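Angiopoietin-related protein 3 (Homo sapiens, PDB 6EUA) raises plasma triglycerides by inhibiting lipoprotein lipase, and through its fibrinogen-like domain, the part described here, mediates endothelial cell adhesion. Local coordinates at residues Arg99-Asp104 / Lys215-Pro220. Numbering follows the deposited sequence.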
ATOM      1  N   ARG A  99       1.630 -18.006 -13.098  1.00 28.12           N
ATOM      2  CA  ARG A  99       0.179 -17.918 -13.035  1.00 27.89           C
ATOM      3  C   ARG A  99      -0.259 -16.587 -13.620  1.00 33.32           C
ATOM      4  O   ARG A  99       0.297 -15.538 -13.277  1.00 36.64           O
ATOM      5  CB  ARG A  99      -0.340 -18.069 -11.606  1.00 31.09           C
ATOM      6  CG  ARG A  99      -1.840 -17.796 -11.440  1.00 31.37           C
ATOM      7  CD  ARG A  99      -2.310 -18.229 -10.067  1.00 35.01           C
ATOM      8  NE  ARG A  99      -3.674 -17.778  -9.815  1.00 40.98           N
ATOM      9  CZ  ARG A  99      -4.704 -18.596  -9.664  1.00 39.81           C
ATOM     10  NH1 ARG A  99      -4.509 -19.905  -9.742  1.00 40.42           N
ATOM     11  NH2 ARG A  99      -5.923 -18.106  -9.453  1.00 41.38           N
ATOM     12  N   ILE A 100      -1.216 -16.639 -14.537  1.00 29.88           N
ATOM     13  CA  ILE A 100      -1.794 -15.441 -15.136  1.00 26.85           C
ATOM     14  C   ILE A 100      -3.230 -15.348 -14.651  1.00 38.14           C
ATOM     15  O   ILE A 100      -4.002 -16.302 -14.787  1.00 36.16           O
ATOM     16  CB  ILE A 100      -1.706 -15.472 -16.668  1.00 27.51           C
ATOM     17  CG1 ILE A 100      -0.244 -15.293 -17.103  1.00 26.50           C
ATOM     18  CG2 ILE A 100      -2.613 -14.406 -17.290  1.00 28.23           C
ATOM     19  CD1 ILE A 100      -0.016 -15.461 -18.592  1.00 35.44           C
ATOM     20  N   GLU A 101      -3.576 -14.215 -14.056  1.00 35.44           N
ATOM     21  CA  GLU A 101      -4.916 -13.964 -13.549  1.00 40.15           C
ATOM     22  C   GLU A 101      -5.492 -12.810 -14.344  1.00 38.33           C
ATOM     23  O   GLU A 101      -4.895 -11.730 -14.407  1.00 30.49           O
ATOM     24  CB  GLU A 101      -4.900 -13.634 -12.058  1.00 45.37           C
ATOM     25  CG  GLU A 101      -4.690 -14.833 -11.166  1.00 52.00           C
ATOM     26  CD  GLU A 101      -5.019 -14.541  -9.713  1.00 58.59           C
ATOM     27  OE1 GLU A 101      -5.205 -13.350  -9.368  1.00 56.76           O
ATOM     28  OE2 GLU A 101      -5.086 -15.505  -8.919  1.00 61.11           O
ATOM     29  N   LEU A 102      -6.624 -13.055 -14.982  1.00 33.45           N
ATOM     30  CA  LEU A 102      -7.318 -12.037 -15.738  1.00 33.84           C
ATOM     31  C   LEU A 102      -8.677 -11.814 -15.096  1.00 40.52           C
ATOM     32  O   LEU A 102      -9.309 -12.753 -14.606  1.00 40.85           O
ATOM     33  CB  LEU A 102      -7.474 -12.447 -17.210  1.00 36.38           C
ATOM     34  CG  LEU A 102      -6.251 -13.029 -17.926  1.00 38.38           C
ATOM     35  CD1 LEU A 102      -6.695 -13.701 -19.230  1.00 36.36           C
ATOM     36  CD2 LEU A 102      -5.222 -11.951 -18.208  1.00 31.03           C
ATOM     37  N   GLU A 103      -9.118 -10.568 -15.092  1.00 42.80           N
ATOM     38  CA  GLU A 103     -10.465 -10.228 -14.671  1.00 40.26           C
ATOM     39  C   GLU A 103     -11.083  -9.427 -15.803  1.00 45.45           C
ATOM     40  O   GLU A 103     -10.461  -8.487 -16.307  1.00 43.58           O
ATOM     41  CB  GLU A 103     -10.442  -9.445 -13.352  1.00 47.64           C
ATOM     42  CG  GLU A 103     -11.613  -8.515 -13.140  1.00 68.37           C
ATOM     43  CD  GLU A 103     -11.555  -7.800 -11.796  1.00 81.75           C
ATOM     44  OE1 GLU A 103     -11.950  -8.407 -10.776  1.00 84.93           O
ATOM     45  OE2 GLU A 103     -11.107  -6.633 -11.762  1.00 83.72           O
ATOM     46  N   ASP A 104     -12.274  -9.827 -16.240  1.00 49.72           N
ATOM     47  CA  ASP A 104     -12.914  -9.149 -17.356  1.00 47.37           C
ATOM     48  C   ASP A 104     -13.719  -7.964 -16.823  1.00 52.94           C
ATOM     49  O   ASP A 104     -13.687  -7.651 -15.630  1.00 60.42           O
ATOM     50  CB  ASP A 104     -13.760 -10.133 -18.156  1.00 53.15           C
ATOM     51  CG  ASP A 104     -14.803 -10.835 -17.308  1.00 65.00           C
ATOM     52  OD1 ASP A 104     -15.689 -10.143 -16.760  1.00 58.22           O
ATOM     53  OD2 ASP A 104     -14.748 -12.080 -17.211  1.00 69.24           O
ATOM     54  N   LYS A 215      -2.848  -9.872 -13.526  1.00 34.78           N
ATOM     55  CA  LYS A 215      -1.727 -10.168 -12.649  1.00 25.53           C
ATOM     56  C   LYS A 215      -0.899 -11.261 -13.298  1.00 29.48           C
ATOM     57  O   LYS A 215      -1.448 -12.211 -13.863  1.00 28.09           O
ATOM     58  CB  LYS A 215      -2.170 -10.654 -11.265  1.00 26.53           C
ATOM     59  CG  LYS A 215      -2.707  -9.583 -10.318  1.00 31.47           C
ATOM     60  CD  LYS A 215      -3.277 -10.246  -9.075  1.00 34.87           C
ATOM     61  CE  LYS A 215      -3.908  -9.246  -8.119  1.00 37.96           C
ATOM     62  NZ  LYS A 215      -3.804  -9.692  -6.703  1.00 42.61           N
ATOM     63  N   MET A 216       0.419 -11.140 -13.195  1.00 25.88           N
ATOM     64  CA  MET A 216       1.339 -12.220 -13.528  1.00 23.79           C
ATOM     65  C   MET A 216       2.129 -12.569 -12.276  1.00 30.95           C
ATOM     66  O   MET A 216       2.717 -11.682 -11.646  1.00 24.43           O
ATOM     67  CB  MET A 216       2.261 -11.819 -14.684  1.00 24.01           C
ATOM     68  CG  MET A 216       1.479 -11.271 -15.891  1.00 28.60           C
ATOM     69  SD  MET A 216       2.520 -10.910 -17.322  1.00 36.52           S
ATOM     70  CE  MET A 216       3.124 -12.556 -17.669  1.00 25.04           C
ATOM     71  N   LEU A 217       2.133 -13.857 -11.914  1.00 28.13           N
ATOM     72  CA  LEU A 217       2.681 -14.322 -10.645  1.00 27.39           C
ATOM     73  C   LEU A 217       3.568 -15.544 -10.853  1.00 32.83           C
ATOM     74  O   LEU A 217       3.208 -16.447 -11.608  1.00 25.85           O
ATOM     75  CB  LEU A 217       1.556 -14.682  -9.663  1.00 25.93           C
ATOM     76  CG  LEU A 217       0.657 -13.502  -9.282  1.00 26.12           C
ATOM     77  CD1 LEU A 217      -0.784 -13.773  -9.684  1.00 37.48           C
ATOM     78  CD2 LEU A 217       0.785 -13.194  -7.795  1.00 29.25           C
ATOM     79  N   ILE A 218       4.696 -15.610 -10.135  1.00 29.78           N
ATOM     80  CA  ILE A 218       5.603 -16.751 -10.257  1.00 33.07           C
ATOM     81  C   ILE A 218       5.936 -17.329  -8.888  1.00 30.58           C
ATOM     82  O   ILE A 218       5.877 -16.638  -7.864  1.00 28.64           O
ATOM     83  CB  ILE A 218       6.911 -16.390 -11.002  1.00 26.80           C
ATOM     84  CG1 ILE A 218       7.804 -15.483 -10.142  1.00 24.75           C
ATOM     85  CG2 ILE A 218       6.599 -15.749 -12.351  1.00 24.83           C
ATOM     86  CD1 ILE A 218       9.103 -15.075 -10.855  1.00 24.77           C
ATOM     87  N   HIS A 219       6.294 -18.614  -8.879  1.00 29.19           N
ATOM     88  CA  HIS A 219       6.864 -19.248  -7.693  1.00 29.38           C
ATOM     89  C   HIS A 219       7.677 -20.461  -8.129  1.00 35.56           C
ATOM     90  O   HIS A 219       7.412 -21.024  -9.197  1.00 31.47           O
ATOM     91  CB  HIS A 219       5.772 -19.627  -6.673  1.00 30.85           C
ATOM     92  CG  HIS A 219       4.951 -20.831  -7.031  1.00 40.73           C
ATOM     93  ND1 HIS A 219       5.464 -22.110  -7.071  1.00 43.17           N
ATOM     94  CD2 HIS A 219       3.629 -20.952  -7.301  1.00 40.28           C
ATOM     95  CE1 HIS A 219       4.500 -22.961  -7.381  1.00 43.98           C
ATOM     96  NE2 HIS A 219       3.378 -22.283  -7.531  1.00 42.94           N
ATOM     97  N   PRO A 220       8.699 -20.848  -7.366  1.00 37.28           N
ATOM     98  CA  PRO A 220       9.507 -22.011  -7.752  1.00 38.36           C
ATOM     99  C   PRO A 220       8.698 -23.294  -7.799  1.00 43.75           C
ATOM    100  O   PRO A 220       7.693 -23.453  -7.101  1.00 37.20           O
ATOM    101  CB  PRO A 220      10.582 -22.084  -6.658  1.00 38.04           C
ATOM    102  CG  PRO A 220      10.036 -21.300  -5.523  1.00 35.12           C
ATOM    103  CD  PRO A 220       9.215 -20.204  -6.147  1.00 37.02           C
TER
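Glu101 and Lys215 form a hydrogen-bonded antiparallel pair, as do Arg99 and Leu217; between them lies the non-hydrogen-bonded pair Ile100–Met216. Four backbone bonds fix this register, among them Glu101 N to Lys215 O (2.9 Å, 175°). On the face bearing Arg99, Glu101, Lys215 and Leu217, the Glu101 and Lys215 side chains run alongside each other in the same direction. Both place CG anti to the carbonyl carbon and then extend, which brings Glu101 OE1 against the aliphatic Lys215 CD at 3.7 Å, while Lys215 NZ continues past it to a salt bridge with Asp42. Arg99 instead sets CG anti to its backbone N (chi1 172°) and reaches forward along its own strand. Its NE and NH2 both grip Glu101 OE2, NH2 at 2.8 Å, side-on and near the guanidinium plane, but on the anti side of the carboxylate and tilted 20° or more from its plane. On the opposite face, Ile100 CD1 and Met216 CE meet tip to tip at 4.4 Å, a light apolar contact. An alanine in place of Glu101 would probably leave Arg99 NE and NH2 without their shared acceptor and the guanidinium less firmly fixed, a long, weak pairing to Glu113 remaining. The pairing joins strands 96-104 and 213-220 in the central sheet of the fibrinogen C-terminal domain; Glu101 OE1, 4.7 Å from Lys215 NZ, would probably add only a weak favourable field to that from Asp42.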